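Local atomic coordinates of Tv2483 (Treponema vincentii, PDB entry 6DET), a protein that selectively binds L-arginine and probably delivers it to an ABC transporter as its lipid-anchored solute-binding component. Residues A138-D150 with L178-V191. Sequence-based numbering, arbitrary orientation.
Sequences AQLQNRTIAVEAD and LYEALDSGTCDAIV. With ARG (arginine), chain B.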
ATOM      1  N   ALA A 138      -2.014   4.536 -25.000  1.00 64.92           N
ATOM      2  CA  ALA A 138      -1.315   5.229 -26.077  1.00 73.84           C
ATOM      3  C   ALA A 138      -1.681   6.703 -26.127  1.00 52.85           C
ATOM      4  O   ALA A 138      -0.878   7.522 -26.580  1.00 56.41           O
ATOM      5  CB  ALA A 138      -1.628   4.567 -27.417  1.00109.61           C
ATOM      6  N   GLN A 139      -2.884   7.062 -25.687  1.00 50.21           N
ATOM      7  CA  GLN A 139      -3.274   8.465 -25.662  1.00 62.02           C
ATOM      8  C   GLN A 139      -2.630   9.229 -24.515  1.00 73.53           C
ATOM      9  O   GLN A 139      -2.863  10.436 -24.392  1.00 66.88           O
ATOM     10  CB  GLN A 139      -4.789   8.582 -25.566  1.00 55.83           C
ATOM     11  CG  GLN A 139      -5.506   8.120 -26.826  1.00 54.51           C
ATOM     12  CD  GLN A 139      -6.991   7.983 -26.621  1.00 47.16           C
ATOM     13  OE1 GLN A 139      -7.455   7.446 -25.611  1.00 53.00           O
ATOM     14  NE2 GLN A 139      -7.753   8.451 -27.588  1.00 55.35           N
ATOM     15  N   LEU A 140      -1.846   8.566 -23.677  1.00 74.32           N
ATOM     16  CA  LEU A 140      -1.105   9.244 -22.627  1.00 78.24           C
ATOM     17  C   LEU A 140       0.243   9.755 -23.119  1.00 74.58           C
ATOM     18  O   LEU A 140       0.956  10.420 -22.358  1.00 74.26           O
ATOM     19  CB  LEU A 140      -0.907   8.307 -21.432  1.00 82.34           C
ATOM     20  CG  LEU A 140      -2.147   7.705 -20.758  1.00 81.83           C
ATOM     21  CD1 LEU A 140      -1.733   6.663 -19.738  1.00109.89           C
ATOM     22  CD2 LEU A 140      -3.018   8.760 -20.095  1.00 63.73           C
ATOM     23  N   GLN A 141       0.604   9.475 -24.373  1.00 69.38           N
ATOM     24  CA  GLN A 141       1.891   9.917 -24.894  1.00 70.98           C
ATOM     25  C   GLN A 141       1.959  11.433 -24.923  1.00 55.57           C
ATOM     26  O   GLN A 141       0.982  12.110 -25.261  1.00 54.64           O
ATOM     27  CB  GLN A 141       2.133   9.370 -26.296  1.00 99.11           C
ATOM     28  CG  GLN A 141       2.392   7.897 -26.331  1.00129.16           C
ATOM     29  CD  GLN A 141       2.895   7.448 -27.673  1.00163.22           C
ATOM     30  OE1 GLN A 141       3.738   8.103 -28.282  1.00174.82           O
ATOM     31  NE2 GLN A 141       2.375   6.329 -28.151  1.00181.62           N
ATOM     32  N   ASN A 142       3.139  11.967 -24.584  1.00 51.12           N
ATOM     33  CA  ASN A 142       3.364  13.411 -24.557  1.00 63.06           C
ATOM     34  C   ASN A 142       2.378  14.082 -23.608  1.00 49.66           C
ATOM     35  O   ASN A 142       1.815  15.136 -23.907  1.00 59.92           O
ATOM     36  CB  ASN A 142       3.270  14.028 -25.958  1.00 83.37           C
ATOM     37  CG  ASN A 142       4.179  13.351 -26.962  1.00102.65           C
ATOM     38  OD1 ASN A 142       3.713  12.740 -27.924  1.00106.90           O
ATOM     39  ND2 ASN A 142       5.481  13.461 -26.751  1.00109.22           N
ATOM     40  N   ARG A 143       2.145  13.449 -22.469  1.00 49.17           N
ATOM     41  CA  ARG A 143       1.306  13.995 -21.419  1.00 55.01           C
ATOM     42  C   ARG A 143       2.130  14.107 -20.145  1.00 49.80           C
ATOM     43  O   ARG A 143       3.242  13.593 -20.052  1.00 49.04           O
ATOM     44  CB  ARG A 143       0.086  13.108 -21.155  1.00 71.86           C
ATOM     45  CG  ARG A 143      -0.770  12.804 -22.364  1.00 86.35           C
ATOM     46  CD  ARG A 143      -1.613  13.977 -22.798  1.00 85.85           C
ATOM     47  NE  ARG A 143      -2.536  13.558 -23.843  1.00 80.51           N
ATOM     48  CZ  ARG A 143      -3.307  14.380 -24.547  1.00 88.35           C
ATOM     49  NH1 ARG A 143      -3.277  15.688 -24.322  1.00 95.12           N
ATOM     50  NH2 ARG A 143      -4.111  13.889 -25.479  1.00 75.68           N
ATOM     51  N   THR A 144       1.551  14.766 -19.155  1.00 46.50           N
ATOM     52  CA  THR A 144       2.096  14.798 -17.807  1.00 38.65           C
ATOM     53  C   THR A 144       1.253  13.919 -16.905  1.00 36.31           C
ATOM     54  O   THR A 144       0.026  14.060 -16.860  1.00 40.13           O
ATOM     55  CB  THR A 144       2.119  16.235 -17.291  1.00 49.63           C
ATOM     56  OG1 THR A 144       2.990  16.990 -18.126  1.00 47.29           O
ATOM     57  CG2 THR A 144       2.596  16.307 -15.845  1.00 53.74           C
ATOM     58  N   ILE A 145       1.909  13.036 -16.160  1.00 36.67           N
ATOM     59  CA  ILE A 145       1.216  12.078 -15.315  1.00 38.35           C
ATOM     60  C   ILE A 145       1.770  12.193 -13.907  1.00 35.35           C
ATOM     61  O   ILE A 145       2.992  12.187 -13.713  1.00 40.33           O
ATOM     62  CB  ILE A 145       1.371  10.638 -15.828  1.00 39.35           C
ATOM     63  CG1 ILE A 145       0.926  10.568 -17.293  1.00 38.11           C
ATOM     64  CG2 ILE A 145       0.584   9.677 -14.912  1.00 37.86           C
ATOM     65  CD1 ILE A 145       1.064   9.202 -17.911  1.00 38.84           C
ATOM     66  N   ALA A 146       0.875  12.303 -12.933  1.00 35.37           N
ATOM     67  CA  ALA A 146       1.274  12.487 -11.542  1.00 36.14           C
ATOM     68  C   ALA A 146       1.266  11.139 -10.844  1.00 34.33           C
ATOM     69  O   ALA A 146       0.396  10.293 -11.090  1.00 34.19           O
ATOM     70  CB  ALA A 146       0.358  13.464 -10.796  1.00 39.96           C
ATOM     71  N   VAL A 147       2.252  10.952  -9.975  1.00 33.43           N
ATOM     72  CA  VAL A 147       2.362   9.735  -9.180  1.00 31.33           C
ATOM     73  C   VAL A 147       2.691  10.151  -7.758  1.00 33.36           C
ATOM     74  O   VAL A 147       3.295  11.201  -7.518  1.00 35.90           O
ATOM     75  CB  VAL A 147       3.429   8.763  -9.736  1.00 34.37           C
ATOM     76  CG1 VAL A 147       3.163   8.474 -11.209  1.00 34.63           C
ATOM     77  CG2 VAL A 147       4.857   9.310  -9.528  1.00 38.89           C
ATOM     78  N   GLU A 148       2.288   9.329  -6.808  1.00 35.10           N
ATOM     79  CA  GLU A 148       2.753   9.521  -5.442  1.00 38.32           C
ATOM     80  C   GLU A 148       4.259   9.222  -5.358  1.00 35.68           C
ATOM     81  O   GLU A 148       4.747   8.222  -5.900  1.00 34.38           O
ATOM     82  CB  GLU A 148       1.927   8.645  -4.495  1.00 37.09           C
ATOM     83  CG  GLU A 148       2.169   8.932  -3.036  1.00 39.68           C
ATOM     84  CD  GLU A 148       1.324   8.066  -2.076  1.00 38.13           C
ATOM     85  OE1 GLU A 148       0.761   7.009  -2.467  1.00 32.82           O
ATOM     86  OE2 GLU A 148       1.262   8.443  -0.885  1.00 44.84           O
ATOM     87  N   ALA A 149       5.008  10.119  -4.724  1.00 35.95           N
ATOM     88  CA  ALA A 149       6.449   9.949  -4.614  1.00 34.86           C
ATOM     89  C   ALA A 149       6.804   8.666  -3.876  1.00 35.47           C
ATOM     90  O   ALA A 149       6.121   8.264  -2.933  1.00 39.06           O
ATOM     91  CB  ALA A 149       7.078  11.121  -3.869  1.00 39.71           C
ATOM     92  N   ASP A 150       7.913   8.053  -4.300  1.00 38.83           N
ATOM     93  CA  ASP A 150       8.503   6.874  -3.653  1.00 46.66           C
ATOM     94  C   ASP A 150       7.548   5.689  -3.584  1.00 33.52           C
ATOM     95  O   ASP A 150       7.579   4.913  -2.620  1.00 37.06           O
ATOM     96  CB  ASP A 150       9.015   7.209  -2.252  1.00 79.50           C
ATOM     97  CG  ASP A 150      10.177   8.168  -2.277  1.00119.98           C
ATOM     98  OD1 ASP A 150      11.327   7.688  -2.307  1.00141.65           O
ATOM     99  OD2 ASP A 150       9.943   9.396  -2.276  1.00131.43           O
ATOM    100  N   LEU A 178      -2.680  14.213  -6.034  1.00 41.09           N
ATOM    101  CA  LEU A 178      -2.876  13.683  -7.381  1.00 41.42           C
ATOM    102  C   LEU A 178      -4.205  14.151  -7.957  1.00 38.61           C
ATOM    103  O   LEU A 178      -4.274  14.635  -9.094  1.00 41.63           O
ATOM    104  CB  LEU A 178      -2.822  12.149  -7.368  1.00 40.55           C
ATOM    105  CG  LEU A 178      -1.624  11.499  -6.676  1.00 36.15           C
ATOM    106  CD1 LEU A 178      -1.803   9.996  -6.709  1.00 33.63           C
ATOM    107  CD2 LEU A 178      -0.306  11.901  -7.335  1.00 41.01           C
ATOM    108  N   TYR A 179      -5.292  13.981  -7.203  1.00 38.92           N
ATOM    109  CA  TYR A 179      -6.598  14.345  -7.748  1.00 43.30           C
ATOM    110  C   TYR A 179      -6.725  15.846  -7.920  1.00 51.19           C
ATOM    111  O   TYR A 179      -7.412  16.309  -8.843  1.00 54.02           O
ATOM    112  CB  TYR A 179      -7.712  13.799  -6.849  1.00 45.14           C
ATOM    113  CG  TYR A 179      -7.913  12.316  -7.030  1.00 42.83           C
ATOM    114  CD1 TYR A 179      -8.688  11.837  -8.074  1.00 46.50           C
ATOM    115  CD2 TYR A 179      -7.328  11.396  -6.157  1.00 39.93           C
ATOM    116  CE1 TYR A 179      -8.873  10.507  -8.264  1.00 42.85           C
ATOM    117  CE2 TYR A 179      -7.506  10.021  -6.346  1.00 41.84           C
ATOM    118  CZ  TYR A 179      -8.287   9.595  -7.411  1.00 48.05           C
ATOM    119  OH  TYR A 179      -8.500   8.262  -7.654  1.00 43.10           O
ATOM    120  N   GLU A 180      -6.060  16.617  -7.060  1.00 45.41           N
ATOM    121  CA  GLU A 180      -6.075  18.072  -7.209  1.00 53.99           C
ATOM    122  C   GLU A 180      -5.393  18.493  -8.501  1.00 49.52           C
ATOM    123  O   GLU A 180      -5.869  19.400  -9.194  1.00 50.84           O
ATOM    124  CB  GLU A 180      -5.383  18.737  -6.025  1.00 77.60           C
ATOM    125  CG  GLU A 180      -6.144  18.652  -4.725  1.00101.94           C
ATOM    126  CD  GLU A 180      -5.283  19.011  -3.529  1.00 93.40           C
ATOM    127  OE1 GLU A 180      -4.173  19.556  -3.726  1.00 86.19           O
ATOM    128  OE2 GLU A 180      -5.717  18.740  -2.391  1.00 83.28           O
ATOM    129  N   ALA A 181      -4.260  17.870  -8.827  1.00 51.71           N
ATOM    130  CA  ALA A 181      -3.584  18.188 -10.079  1.00 53.88           C
ATOM    131  C   ALA A 181      -4.427  17.744 -11.266  1.00 54.80           C
ATOM    132  O   ALA A 181      -4.468  18.426 -12.297  1.00 50.15           O
ATOM    133  CB  ALA A 181      -2.206  17.528 -10.111  1.00 46.70           C
ATOM    134  N   LEU A 182      -5.129  16.615 -11.123  1.00 55.37           N
ATOM    135  CA  LEU A 182      -6.006  16.142 -12.187  1.00 49.21           C
ATOM    136  C   LEU A 182      -7.173  17.098 -12.393  1.00 57.49           C
ATOM    137  O   LEU A 182      -7.542  17.400 -13.536  1.00 55.74           O
ATOM    138  CB  LEU A 182      -6.509  14.726 -11.873  1.00 44.50           C
ATOM    139  CG  LEU A 182      -7.182  13.987 -13.030  1.00 52.75           C
ATOM    140  CD1 LEU A 182      -6.226  13.829 -14.201  1.00 51.95           C
ATOM    141  CD2 LEU A 182      -7.716  12.639 -12.596  1.00 55.80           C
ATOM    142  N   ASP A 183      -7.767  17.583 -11.300  1.00 55.27           N
ATOM    143  CA  ASP A 183      -8.782  18.628 -11.414  1.00 59.30           C
ATOM    144  C   ASP A 183      -8.175  19.927 -11.932  1.00 60.05           C
ATOM    145  O   ASP A 183      -8.836  20.678 -12.663  1.00 63.63           O
ATOM    146  CB  ASP A 183      -9.451  18.857 -10.051  1.00 55.40           C
ATOM    147  CG  ASP A 183     -10.079  17.589  -9.473  1.00 60.11           C
ATOM    148  OD1 ASP A 183     -10.317  16.617 -10.225  1.00 58.44           O
ATOM    149  OD2 ASP A 183     -10.337  17.563  -8.250  1.00 61.25           O
ATOM    150  N   SER A 184      -6.915  20.198 -11.582  1.00 73.01           N
ATOM    151  CA  SER A 184      -6.285  21.470 -11.928  1.00 71.34           C
ATOM    152  C   SER A 184      -5.920  21.555 -13.401  1.00 70.39           C
ATOM    153  O   SER A 184      -5.914  22.645 -13.965  1.00 69.42           O
ATOM    154  CB  SER A 184      -5.010  21.678 -11.105  1.00 72.26           C
ATOM    155  OG  SER A 184      -5.277  21.876  -9.730  1.00 74.53           O
ATOM    156  N   GLY A 185      -5.569  20.437 -14.033  1.00 59.67           N
ATOM    157  CA  GLY A 185      -4.876  20.499 -15.303  1.00 56.89           C
ATOM    158  C   GLY A 185      -3.370  20.577 -15.174  1.00 62.19           C
ATOM    159  O   GLY A 185      -2.680  20.738 -16.190  1.00 59.66           O
ATOM    160  N   THR A 186      -2.849  20.498 -13.946  1.00 60.83           N
ATOM    161  CA  THR A 186      -1.415  20.385 -13.709  1.00 71.64           C
ATOM    162  C   THR A 186      -0.866  19.093 -14.294  1.00 63.14           C
ATOM    163  O   THR A 186       0.325  19.000 -14.620  1.00 58.76           O
ATOM    164  CB  THR A 186      -1.168  20.456 -12.199  1.00 82.85           C
ATOM    165  OG1 THR A 186      -1.548  21.759 -11.735  1.00 89.17           O
ATOM    166  CG2 THR A 186       0.285  20.176 -11.838  1.00 89.96           C
ATOM    167  N   CYS A 187      -1.715  18.083 -14.411  1.00 56.41           N
ATOM    168  CA  CYS A 187      -1.367  16.850 -15.097  1.00 49.87           C
ATOM    169  C   CYS A 187      -2.585  16.402 -15.888  1.00 48.63           C
ATOM    170  O   CYS A 187      -3.700  16.867 -15.658  1.00 53.01           O
ATOM    171  CB  CYS A 187      -0.936  15.765 -14.122  1.00 47.88           C
ATOM    172  SG  CYS A 187      -2.272  15.237 -13.049  1.00 48.20           S
ATOM    173  N   ASP A 188      -2.356  15.477 -16.820  1.00 47.22           N
ATOM    174  CA  ASP A 188      -3.406  14.906 -17.656  1.00 43.91           C
ATOM    175  C   ASP A 188      -3.917  13.573 -17.141  1.00 45.41           C
ATOM    176  O   ASP A 188      -5.005  13.139 -17.540  1.00 42.14           O
ATOM    177  CB  ASP A 188      -2.885  14.699 -19.076  1.00 43.23           C
ATOM    178  CG  ASP A 188      -2.310  15.958 -19.670  1.00 49.14           C
ATOM    179  OD1 ASP A 188      -3.121  16.808 -20.062  1.00 50.77           O
ATOM    180  OD2 ASP A 188      -1.064  16.074 -19.756  1.00 52.95           O
ATOM    181  N   ALA A 189      -3.144  12.910 -16.295  1.00 38.27           N
ATOM    182  CA  ALA A 189      -3.527  11.630 -15.730  1.00 36.25           C
ATOM    183  C   ALA A 189      -2.748  11.433 -14.442  1.00 36.59           C
ATOM    184  O   ALA A 189      -1.752  12.120 -14.198  1.00 39.22           O
ATOM    185  CB  ALA A 189      -3.236  10.489 -16.686  1.00 39.97           C
ATOM    186  N   ILE A 190      -3.195  10.452 -13.650  1.00 35.34           N
ATOM    187  CA  ILE A 190      -2.529  10.044 -12.417  1.00 32.33           C
ATOM    188  C   ILE A 190      -2.483   8.524 -12.340  1.00 36.69           C
ATOM    189  O   ILE A 190      -3.313   7.817 -12.923  1.00 33.31           O
ATOM    190  CB  ILE A 190      -3.221  10.596 -11.158  1.00 34.12           C
ATOM    191  CG1 ILE A 190      -4.576   9.910 -10.922  1.00 32.40           C
ATOM    192  CG2 ILE A 190      -3.353  12.120 -11.254  1.00 36.55           C
ATOM    193  CD1 ILE A 190      -5.323  10.386  -9.705  1.00 37.31           C
ATOM    194  N   VAL A 191      -1.517   8.036 -11.577  1.00 30.72           N
ATOM    195  CA  VAL A 191      -1.413   6.619 -11.209  1.00 32.57           C
ATOM    196  C   VAL A 191      -1.908   6.460  -9.779  1.00 31.30           C
ATOM    197  O   VAL A 191      -1.492   7.208  -8.878  1.00 32.47           O
ATOM    198  CB  VAL A 191       0.029   6.100 -11.327  1.00 28.24           C
ATOM    199  CG1 VAL A 191       0.104   4.628 -10.868  1.00 28.77           C
ATOM    200  CG2 VAL A 191       0.520   6.221 -12.713  1.00 29.01           C
TER
HETATM  201  N   ARG B 500       1.736   0.689  -3.045  1.00 27.15           N
HETATM  202  CA  ARG B 500       2.447   1.958  -2.740  1.00 34.97           C
HETATM  203  C   ARG B 500       3.889   1.649  -2.354  1.00 36.76           C
HETATM  204  O   ARG B 500       4.166   0.497  -1.967  1.00 30.75           O
HETATM  205  CB  ARG B 500       1.761   2.714  -1.604  1.00 31.47           C
HETATM  206  CG  ARG B 500       0.371   3.238  -1.944  1.00 33.97           C
HETATM  207  CD  ARG B 500      -0.336   3.918  -0.774  1.00 34.94           C
HETATM  208  NE  ARG B 500       0.375   5.118  -0.379  1.00 33.12           N
HETATM  209  CZ  ARG B 500       1.093   5.249   0.731  1.00 33.39           C
HETATM  210  NH1 ARG B 500       1.730   6.405   0.935  1.00 33.84           N
HETATM  211  NH2 ARG B 500       1.197   4.251   1.611  1.00 32.76           N
HETATM  212  OXT ARG B 500       4.748   2.539  -2.410  1.00 29.36           O
HETATM  213  O   HOH W   1       0.562   7.031  -7.167  1.00 26.52           O
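The side chains of Arg143 and Asp188 cross at about a right angle. Arg143 CB sits 3.5 Å from Asp188 OD2. A turn about CB-CG (chi2 -74°) brings CD to 3.7 Å from Asp188 OD2. Beyond it, NE donates in the guanidinium plane to Gln139 O at 3.2 Å. NH1 stays 4.4 Å from Asp188 OD1, which lies well out of that plane, so only the charges interact. Asp188 OD2 instead uses its anti lone pair to accept a nearly straight hydrogen bond (174°) from Thr144 N. Asp188 N donates in return to Thr144 O. Further along, Ala146 N donates to Ala189 O, and Val191 N to Ala146 O. Strand 167-172, helix 175-184 and strand 189-193 form a beta-alpha-beta crossover, as in the alpha/beta lobes of family 3 solute-binding proteins. Strand 143-148 lies between its two strands, parallel to both. Helix segment 178-184 runs nearly antiparallel to it. On the helix side, Ala146 CB meets Leu178 CD2 and Cys187 SG. On the other face, Val147 CG1 lies alongside Val191 CG2 (3.8 Å), and Leu157 of helix 153-158 touches both residues. A water joins Glu148 N to Val191 O. In the pocket, Glu148 OE1 accepts from NE of the bound arginine and OE2 from its NH1, each at 2.8 Å.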